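Local structure of inositol polyphosphate multikinase alpha (4FRF) at residues Ile49-Pro54 against Arg229-Leu234; Phe126-His131 against Arg157-Ser162. The protein phosphorylates inositol phosphates from ATP with broad substrate specificity, among them converting inositol 1,4,5-trisphosphate stepwise to inositol 1,3,4,5,6-pentakisphosphate. All blocks are in the same frame, centred on the assembly; numbering follows the deposited sequence.

Contact 1: Ile49-Pro54 against Arg229-Leu234; sequences IHRYFP and RPQVKL
Two donors meet the backbone oxygen of Tyr-52: one true hydrogen bond, from Leu-234 N to Tyr-52 O at 3.2 Å, and a CA-H contact from Lys-233. The bond is fairly straight (157° at the hydrogen), though the N-H comes from above the carbonyl plane. This is a type I beta turn, His-50 to Phe-53, docked on strand 231-235, within this chain an outermost strand of the antiparallel sheet of the inositol phosphate kinase (ATP-grasp) fold. Gln-231 and Lys-233 pair through their backbones with Val-214 and Leu-212, while Leu-234 N serves the turn. With CG anti to its carbonyl carbon, the Tyr-52 ring turns an edge to the strand: CD1 lies 3.4 Å from Val-232 O, near the ring plane, and 4.1 Å from Val-232 CB. Arg-51 CG covers one ring face toward its rim, and the hydroxyl is hydrogen-bonded to Glu-193 of helix 187-200. The Lys-233 chain, bent at chi2 and chi4, passes the Tyr-52 backbone, and its NZ makes a weak hydrogen bond to Arg-51 O at 3.2 Å. An alanine here would probably cost the turn that weak bond and the aliphatic contact along its backbone, loosening its seat on the strand. Phe-53, stacked on Phe-39, lies side by side with Leu-234, CZ to CD2 at 3.9 Å. Beyond it, Pro-54 CD rests 3.4 Å from Leu-234 O.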
ATOM      1  N   ILE A  49       7.295 -18.797  -3.343  1.00 91.99           N
ATOM      2  CA  ILE A  49       7.393 -17.683  -2.405  1.00 90.10           C
ATOM      3  C   ILE A  49       8.317 -18.038  -1.251  1.00 93.22           C
ATOM      4  O   ILE A  49       9.011 -17.178  -0.709  1.00 92.97           O
ATOM      5  CB  ILE A  49       5.989 -17.263  -1.861  1.00 88.79           C
ATOM      6  CG1 ILE A  49       5.171 -16.596  -2.965  1.00 85.00           C
ATOM      7  CG2 ILE A  49       6.103 -16.324  -0.658  1.00 87.23           C
ATOM      8  CD1 ILE A  49       5.871 -15.454  -3.638  1.00 79.47           C
ATOM      9  N   HIS A  50       8.330 -19.316  -0.885  1.00 96.64           N
ATOM     10  CA  HIS A  50       9.158 -19.807   0.218  1.00 98.96           C
ATOM     11  C   HIS A  50      10.623 -19.375   0.034  1.00 99.39           C
ATOM     12  O   HIS A  50      11.321 -19.055   1.003  1.00100.43           O
ATOM     13  CB  HIS A  50       9.061 -21.332   0.307  1.00101.90           C
ATOM     14  CG  HIS A  50       7.867 -21.825   1.065  1.00103.67           C
ATOM     15  ND1 HIS A  50       7.909 -22.106   2.417  1.00108.43           N
ATOM     16  CD2 HIS A  50       6.622 -22.164   0.647  1.00103.40           C
ATOM     17  CE1 HIS A  50       6.727 -22.549   2.809  1.00108.84           C
ATOM     18  NE2 HIS A  50       5.927 -22.589   1.756  1.00106.34           N
ATOM     19  N   ARG A  51      11.056 -19.302  -1.220  1.00 98.12           N
ATOM     20  CA  ARG A  51      12.432 -18.951  -1.536  1.00 99.37           C
ATOM     21  C   ARG A  51      12.797 -17.504  -1.173  1.00 97.23           C
ATOM     22  O   ARG A  51      13.874 -17.040  -1.504  1.00 98.21           O
ATOM     23  CB  ARG A  51      12.699 -19.177  -3.019  1.00 99.12           C
ATOM     24  CG  ARG A  51      12.245 -18.022  -3.888  1.00 99.22           C
ATOM     25  CD  ARG A  51      12.535 -18.278  -5.358  1.00106.32           C
ATOM     26  NE  ARG A  51      13.859 -17.786  -5.758  1.00111.11           N
ATOM     27  CZ  ARG A  51      14.094 -16.555  -6.212  1.00108.36           C
ATOM     28  NH1 ARG A  51      13.103 -15.687  -6.308  1.00107.95           N
ATOM     29  NH2 ARG A  51      15.316 -16.191  -6.566  1.00108.44           N
ATOM     30  N   TYR A  52      11.872 -16.770  -0.571  1.00 95.54           N
ATOM     31  CA  TYR A  52      12.161 -15.400  -0.148  1.00 92.84           C
ATOM     32  C   TYR A  52      12.265 -15.318   1.358  1.00 94.28           C
ATOM     33  O   TYR A  52      12.094 -14.250   1.943  1.00 93.36           O
ATOM     34  CB  TYR A  52      11.090 -14.429  -0.656  1.00 89.17           C
ATOM     35  CG  TYR A  52      11.127 -14.216  -2.150  1.00 86.37           C
ATOM     36  CD1 TYR A  52      12.189 -13.550  -2.749  1.00 85.12           C
ATOM     37  CD2 TYR A  52      10.096 -14.676  -2.963  1.00 85.28           C
ATOM     38  CE1 TYR A  52      12.241 -13.365  -4.120  1.00 82.34           C
ATOM     39  CE2 TYR A  52      10.139 -14.500  -4.339  1.00 83.45           C
ATOM     40  CZ  TYR A  52      11.224 -13.853  -4.910  1.00 82.34           C
ATOM     41  OH  TYR A  52      11.289 -13.692  -6.270  1.00 80.97           O
ATOM     42  N   PHE A  53      12.532 -16.458   1.983  1.00 96.27           N
ATOM     43  CA  PHE A  53      12.527 -16.548   3.426  1.00 98.03           C
ATOM     44  C   PHE A  53      13.653 -17.463   3.877  1.00101.79           C
ATOM     45  O   PHE A  53      13.813 -18.567   3.352  1.00104.09           O
ATOM     46  CB  PHE A  53      11.180 -17.098   3.927  1.00 97.91           C
ATOM     47  CG  PHE A  53      10.019 -16.143   3.761  1.00 94.08           C
ATOM     48  CD1 PHE A  53       9.528 -15.430   4.849  1.00 93.28           C
ATOM     49  CD2 PHE A  53       9.368 -16.011   2.528  1.00 91.43           C
ATOM     50  CE1 PHE A  53       8.431 -14.553   4.696  1.00 91.68           C
ATOM     51  CE2 PHE A  53       8.274 -15.131   2.373  1.00 86.49           C
ATOM     52  CZ  PHE A  53       7.813 -14.412   3.456  1.00 85.84           C
ATOM     53  N   PRO A  54      14.435 -17.022   4.865  1.00103.16           N
ATOM     54  CA  PRO A  54      15.434 -17.923   5.406  1.00106.87           C
ATOM     55  C   PRO A  54      14.849 -19.325   5.579  1.00108.91           C
ATOM     56  O   PRO A  54      13.761 -19.469   6.125  1.00109.01           O
ATOM     57  CB  PRO A  54      15.750 -17.309   6.781  1.00108.76           C
ATOM     58  CG  PRO A  54      14.724 -16.185   6.979  1.00104.71           C
ATOM     59  CD  PRO A  54      14.346 -15.767   5.625  1.00101.92           C
ATOM     60  N   ARG A 229      24.209 -12.772  -9.414  1.00109.07           N
ATOM     61  CA  ARG A 229      23.394 -13.653  -8.573  1.00107.80           C
ATOM     62  C   ARG A 229      22.631 -12.887  -7.464  1.00103.34           C
ATOM     63  O   ARG A 229      22.705 -13.249  -6.289  1.00103.75           O
ATOM     64  CB  ARG A 229      24.269 -14.772  -7.979  1.00112.65           C
ATOM     65  CG  ARG A 229      23.484 -15.956  -7.420  1.00116.23           C
ATOM     66  CD  ARG A 229      24.123 -17.294  -7.799  1.00124.62           C
ATOM     67  NE  ARG A 229      25.434 -17.504  -7.179  1.00133.10           N
ATOM     68  CZ  ARG A 229      25.632 -17.722  -5.875  1.00136.43           C
ATOM     69  NH1 ARG A 229      24.604 -17.690  -5.024  1.00134.43           N
ATOM     70  NH2 ARG A 229      26.867 -17.927  -5.412  1.00138.17           N
ATOM     71  N   PRO A 230      21.862 -11.852  -7.856  1.00 98.79           N
ATOM     72  CA  PRO A 230      21.139 -10.985  -6.915  1.00 95.43           C
ATOM     73  C   PRO A 230      20.019 -11.721  -6.205  1.00 93.81           C
ATOM     74  O   PRO A 230      19.363 -12.557  -6.807  1.00 92.97           O
ATOM     75  CB  PRO A 230      20.542  -9.917  -7.825  1.00 92.16           C
ATOM     76  CG  PRO A 230      20.379 -10.599  -9.126  1.00 92.51           C
ATOM     77  CD  PRO A 230      21.505 -11.559  -9.255  1.00 96.80           C
ATOM     78  N   GLN A 231      19.767 -11.379  -4.946  1.00 93.36           N
ATOM     79  CA  GLN A 231      18.706 -12.046  -4.212  1.00 93.05           C
ATOM     80  C   GLN A 231      17.980 -11.213  -3.175  1.00 90.80           C
ATOM     81  O   GLN A 231      18.593 -10.428  -2.446  1.00 91.91           O
ATOM     82  CB  GLN A 231      19.203 -13.343  -3.595  1.00 96.65           C
ATOM     83  CG  GLN A 231      18.725 -14.545  -4.352  1.00101.55           C
ATOM     84  CD  GLN A 231      19.433 -15.812  -3.963  1.00111.60           C
ATOM     85  OE1 GLN A 231      20.298 -15.825  -3.075  1.00117.07           O
ATOM     86  NE2 GLN A 231      19.099 -16.896  -4.653  1.00116.56           N
ATOM     87  N   VAL A 232      16.674 -11.466  -3.068  1.00 87.75           N
ATOM     88  CA  VAL A 232      15.798 -10.774  -2.134  1.00 85.31           C
ATOM     89  C   VAL A 232      15.347 -11.714  -1.022  1.00 86.61           C
ATOM     90  O   VAL A 232      15.130 -12.903  -1.255  1.00 87.60           O
ATOM     91  CB  VAL A 232      14.537 -10.244  -2.852  1.00 82.00           C
ATOM     92  CG1 VAL A 232      13.589  -9.610  -1.860  1.00 80.21           C
ATOM     93  CG2 VAL A 232      14.917  -9.256  -3.920  1.00 81.05           C
ATOM     94  N   LYS A 233      15.183 -11.171   0.179  1.00 86.89           N
ATOM     95  CA  LYS A 233      14.681 -11.941   1.310  1.00 88.87           C
ATOM     96  C   LYS A 233      14.107 -11.024   2.386  1.00 88.83           C
ATOM     97  O   LYS A 233      14.414  -9.836   2.435  1.00 89.49           O
ATOM     98  CB  LYS A 233      15.776 -12.847   1.895  1.00 91.88           C
ATOM     99  CG  LYS A 233      16.164 -13.997   0.964  1.00 93.80           C
ATOM    100  CD  LYS A 233      16.611 -15.246   1.725  1.00 98.39           C
ATOM    101  CE  LYS A 233      16.423 -16.530   0.880  1.00 98.82           C
ATOM    102  NZ  LYS A 233      16.911 -16.411  -0.537  1.00 96.05           N
ATOM    103  N   LEU A 234      13.207 -11.567   3.191  1.00 88.60           N
ATOM    104  CA  LEU A 234      12.619 -10.835   4.278  1.00 87.20           C
ATOM    105  C   LEU A 234      13.237 -11.327   5.552  1.00 89.38           C
ATOM    106  O   LEU A 234      13.446 -12.515   5.708  1.00 91.09           O
ATOM    107  CB  LEU A 234      11.125 -11.104   4.329  1.00 86.59           C
ATOM    108  CG  LEU A 234      10.198 -10.215   3.525  1.00 84.91           C
ATOM    109  CD1 LEU A 234      10.582 -10.231   2.056  1.00 84.65           C
ATOM    110  CD2 LEU A 234       8.772 -10.681   3.726  1.00 85.52           C
TER

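Contact 2: Phe126-His131 against Arg157-Ser162; sequences FEVYDH and RKFVSS
Asp-130 closes strand 121-130, and its side chain leaves with CG anti to the backbone N (chi1 -174°). Its CB passes 3.9 Å from Ser-162 O, and CG comes nearer, at 3.3 Å from the same oxygen. At the tip, Asp-130 OD1 also lies 3.3 Å from Ser-162 O, but both are acceptors and no bond joins them. The carboxylate is held by backbone N-H groups instead: OD1 takes Glu-133 N and OD2 takes Ser-164 N, a setting that would probably favour the ionised form. Ser-162 O finds its donor one residue on, in His-131 N at 3.3 Å. That N-H meets a lone pair in the carbonyl plane, although the bond is bent (138° at the hydrogen). Asp-130 CA adds a CA-H contact to the same oxygen. The side-chain tips of His-131 and Ser-162 go to other partners, NE2 to Asn-217 and OG to Ser-174 OG, while their CB atoms meet at 4.2 Å.

Further back the contact is apolar. The Phe-159 side chain, CG anti to its backbone N, crosses Val-128 obliquely, with CD1 4.0 Å from Val-128 CG2 and 4.3 Å from Phe-126 CB. Within 157-162, Ser-161 OG donates to Arg-157 O, which also accepts Val-160 N. Beyond helix 149-158, residues 159-162 run alongside 126-131, their end-to-end directions 10° apart, seated on the next-to-outermost strand of the kinase's antiparallel sheet, with Phe-159 set against Met-86 of strand 83-90 and edge-to-face with Tyr-215 of strand 209-216.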
ATOM      1  N   PHE A 126      23.550  -0.494   4.625  1.00 93.82           N
ATOM      2  CA  PHE A 126      24.087  -1.253   3.532  1.00 93.98           C
ATOM      3  C   PHE A 126      25.571  -1.340   3.723  1.00 97.73           C
ATOM      4  O   PHE A 126      26.118  -0.676   4.604  1.00100.61           O
ATOM      5  CB  PHE A 126      23.766  -0.578   2.200  1.00 92.75           C
ATOM      6  CG  PHE A 126      24.397   0.782   2.029  1.00 95.76           C
ATOM      7  CD1 PHE A 126      25.611   0.918   1.398  1.00 98.49           C
ATOM      8  CD2 PHE A 126      23.723   1.926   2.409  1.00 97.47           C
ATOM      9  CE1 PHE A 126      26.168   2.161   1.200  1.00100.78           C
ATOM     10  CE2 PHE A 126      24.289   3.174   2.216  1.00 99.67           C
ATOM     11  CZ  PHE A 126      25.517   3.282   1.618  1.00100.23           C
ATOM     12  N   GLU A 127      26.206  -2.223   2.948  1.00 98.04           N
ATOM     13  CA  GLU A 127      27.661  -2.346   2.878  1.00100.89           C
ATOM     14  C   GLU A 127      28.055  -2.711   1.443  1.00100.21           C
ATOM     15  O   GLU A 127      27.495  -3.634   0.848  1.00 98.94           O
ATOM     16  CB  GLU A 127      28.158  -3.413   3.846  1.00103.60           C
ATOM     17  CG  GLU A 127      29.644  -3.746   3.693  1.00108.98           C
ATOM     18  CD  GLU A 127      30.063  -4.946   4.521  1.00113.01           C
ATOM     19  OE1 GLU A 127      29.242  -5.885   4.623  1.00111.54           O
ATOM     20  OE2 GLU A 127      31.215  -4.955   5.056  1.00116.04           O
ATOM     21  N   VAL A 128      29.009  -1.978   0.889  1.00101.15           N
ATOM     22  CA  VAL A 128      29.255  -2.015  -0.549  1.00 99.67           C
ATOM     23  C   VAL A 128      30.750  -2.123  -0.872  1.00104.05           C
ATOM     24  O   VAL A 128      31.592  -1.737  -0.066  1.00107.93           O
ATOM     25  CB  VAL A 128      28.616  -0.792  -1.224  1.00 96.44           C
ATOM     26  CG1 VAL A 128      29.398  -0.364  -2.449  1.00 97.72           C
ATOM     27  CG2 VAL A 128      27.205  -1.107  -1.577  1.00 91.02           C
ATOM     28  N   TYR A 129      31.082  -2.674  -2.034  1.00104.62           N
ATOM     29  CA  TYR A 129      32.481  -3.010  -2.338  1.00109.08           C
ATOM     30  C   TYR A 129      33.061  -2.230  -3.532  1.00110.85           C
ATOM     31  O   TYR A 129      32.944  -2.655  -4.683  1.00110.83           O
ATOM     32  CB  TYR A 129      32.623  -4.529  -2.542  1.00109.44           C
ATOM     33  CG  TYR A 129      33.986  -4.979  -3.009  1.00112.91           C
ATOM     34  CD1 TYR A 129      35.099  -4.893  -2.172  1.00114.97           C
ATOM     35  CD2 TYR A 129      34.162  -5.526  -4.276  1.00112.57           C
ATOM     36  CE1 TYR A 129      36.344  -5.290  -2.607  1.00117.56           C
ATOM     37  CE2 TYR A 129      35.416  -5.939  -4.713  1.00114.63           C
ATOM     38  CZ  TYR A 129      36.494  -5.816  -3.877  1.00117.44           C
ATOM     39  OH  TYR A 129      37.726  -6.240  -4.303  1.00125.18           O
ATOM     40  N   ASP A 130      33.692  -1.092  -3.247  1.00113.59           N
ATOM     41  CA  ASP A 130      34.307  -0.259  -4.290  1.00116.39           C
ATOM     42  C   ASP A 130      35.383  -1.033  -5.064  1.00119.91           C
ATOM     43  O   ASP A 130      36.431  -1.378  -4.510  1.00123.80           O
ATOM     44  CB  ASP A 130      34.912   1.002  -3.661  1.00119.43           C
ATOM     45  CG  ASP A 130      35.439   1.993  -4.697  1.00123.48           C
ATOM     46  OD1 ASP A 130      36.228   1.590  -5.591  1.00126.30           O
ATOM     47  OD2 ASP A 130      35.112   3.197  -4.571  1.00126.60           O
ATOM     48  N   HIS A 131      35.129  -1.283  -6.348  1.00119.08           N
ATOM     49  CA  HIS A 131      36.029  -2.110  -7.163  1.00122.17           C
ATOM     50  C   HIS A 131      37.332  -1.408  -7.518  1.00127.50           C
ATOM     51  O   HIS A 131      38.331  -2.063  -7.842  1.00131.24           O
ATOM     52  CB  HIS A 131      35.329  -2.596  -8.431  1.00119.29           C
ATOM     53  CG  HIS A 131      34.197  -3.539  -8.169  1.00114.60           C
ATOM     54  ND1 HIS A 131      34.147  -4.809  -8.702  1.00113.35           N
ATOM     55  CD2 HIS A 131      33.083  -3.406  -7.408  1.00109.60           C
ATOM     56  CE1 HIS A 131      33.043  -5.412  -8.292  1.00110.54           C
ATOM     57  NE2 HIS A 131      32.385  -4.585  -7.500  1.00107.15           N
ATOM     58  N   ARG A 157      21.134   3.949  -5.610  1.00 87.81           N
ATOM     59  CA  ARG A 157      21.905   3.925  -6.836  1.00 90.02           C
ATOM     60  C   ARG A 157      23.379   3.682  -6.525  1.00 92.98           C
ATOM     61  O   ARG A 157      24.085   3.023  -7.288  1.00 93.88           O
ATOM     62  CB  ARG A 157      21.725   5.228  -7.606  1.00 90.66           C
ATOM     63  CG  ARG A 157      22.166   5.137  -9.051  1.00 95.18           C
ATOM     64  CD  ARG A 157      22.148   6.488  -9.710  1.00100.42           C
ATOM     65  NE  ARG A 157      20.853   7.134  -9.553  1.00100.04           N
ATOM     66  CZ  ARG A 157      19.891   7.098 -10.467  1.00101.12           C
ATOM     67  NH1 ARG A 157      20.090   6.448 -11.613  1.00100.03           N
ATOM     68  NH2 ARG A 157      18.733   7.720 -10.241  1.00100.40           N
ATOM     69  N   LYS A 158      23.834   4.224  -5.402  1.00 94.51           N
ATOM     70  CA  LYS A 158      25.141   3.895  -4.893  1.00 97.84           C
ATOM     71  C   LYS A 158      25.234   2.386  -4.777  1.00 97.49           C
ATOM     72  O   LYS A 158      26.185   1.765  -5.266  1.00 99.22           O
ATOM     73  CB  LYS A 158      25.345   4.521  -3.518  1.00 99.45           C
ATOM     74  CG  LYS A 158      25.844   5.955  -3.532  1.00102.38           C
ATOM     75  CD  LYS A 158      25.897   6.503  -2.110  1.00104.97           C
ATOM     76  CE  LYS A 158      26.737   7.762  -2.018  1.00109.54           C
ATOM     77  NZ  LYS A 158      26.633   8.372  -0.661  1.00111.97           N
ATOM     78  N   PHE A 159      24.196   1.795  -4.193  1.00 95.13           N
ATOM     79  CA  PHE A 159      24.182   0.370  -3.894  1.00 94.81           C
ATOM     80  C   PHE A 159      24.524  -0.506  -5.109  1.00 95.13           C
ATOM     81  O   PHE A 159      24.900  -1.668  -4.952  1.00 95.80           O
ATOM     82  CB  PHE A 159      22.831  -0.035  -3.304  1.00 92.05           C
ATOM     83  CG  PHE A 159      22.738  -1.485  -2.957  1.00 92.28           C
ATOM     84  CD1 PHE A 159      23.306  -1.967  -1.801  1.00 93.91           C
ATOM     85  CD2 PHE A 159      22.081  -2.373  -3.798  1.00 92.03           C
ATOM     86  CE1 PHE A 159      23.251  -3.321  -1.493  1.00 95.83           C
ATOM     87  CE2 PHE A 159      22.024  -3.727  -3.496  1.00 92.25           C
ATOM     88  CZ  PHE A 159      22.608  -4.198  -2.341  1.00 94.39           C
ATOM     89  N   VAL A 160      24.402   0.056  -6.311  1.00 94.59           N
ATOM     90  CA  VAL A 160      24.700  -0.689  -7.533  1.00 95.42           C
ATOM     91  C   VAL A 160      25.769  -0.022  -8.386  1.00 98.35           C
ATOM     92  O   VAL A 160      25.737  -0.115  -9.616  1.00 97.82           O
ATOM     93  CB  VAL A 160      23.440  -0.923  -8.393  1.00 92.70           C
ATOM     94  CG1 VAL A 160      22.623  -2.072  -7.830  1.00 91.98           C
ATOM     95  CG2 VAL A 160      22.606   0.351  -8.495  1.00 90.49           C
ATOM     96  N   SER A 161      26.728   0.626  -7.733  1.00101.58           N
ATOM     97  CA  SER A 161      27.845   1.244  -8.446  1.00105.63           C
ATOM     98  C   SER A 161      29.186   0.586  -8.083  1.00109.54           C
ATOM     99  O   SER A 161      29.280  -0.154  -7.105  1.00109.80           O
ATOM    100  CB  SER A 161      27.896   2.743  -8.152  1.00106.28           C
ATOM    101  OG  SER A 161      26.605   3.318  -8.253  1.00103.06           O
ATOM    102  N   SER A 162      30.216   0.853  -8.878  1.00113.32           N
ATOM    103  CA  SER A 162      31.573   0.426  -8.531  1.00118.10           C
ATOM    104  C   SER A 162      32.323   1.537  -7.796  1.00121.74           C
ATOM    105  O   SER A 162      33.392   1.313  -7.252  1.00125.28           O
ATOM    106  CB  SER A 162      32.345  -0.002  -9.776  1.00119.79           C
ATOM    107  OG  SER A 162      32.218   0.962 -10.805  1.00119.35           O
TER

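In the fold
From the N terminus the chain makes helix 32-41 and, at the end of helix 47-50, the first half of contact 1, whose partner follows after 174 intervening residues. Within that loop, strand 83-90 enters the middle of the sheet and strand 121-130 brings in the first half of contact 2. After strand 135-137 and helix 141-145, contact 2 closes at the end of helix 149-158 over 25 residues, within the larger loop, so the two nest without crossing. Strands 209-216 and 231-235 then complete the sheet and contact 1. The contacts do not touch, with centres about 20 Å apart: contact 1 ties the N-terminal part to one outermost strand, contact 2 a post-helical segment to the strand next to the other.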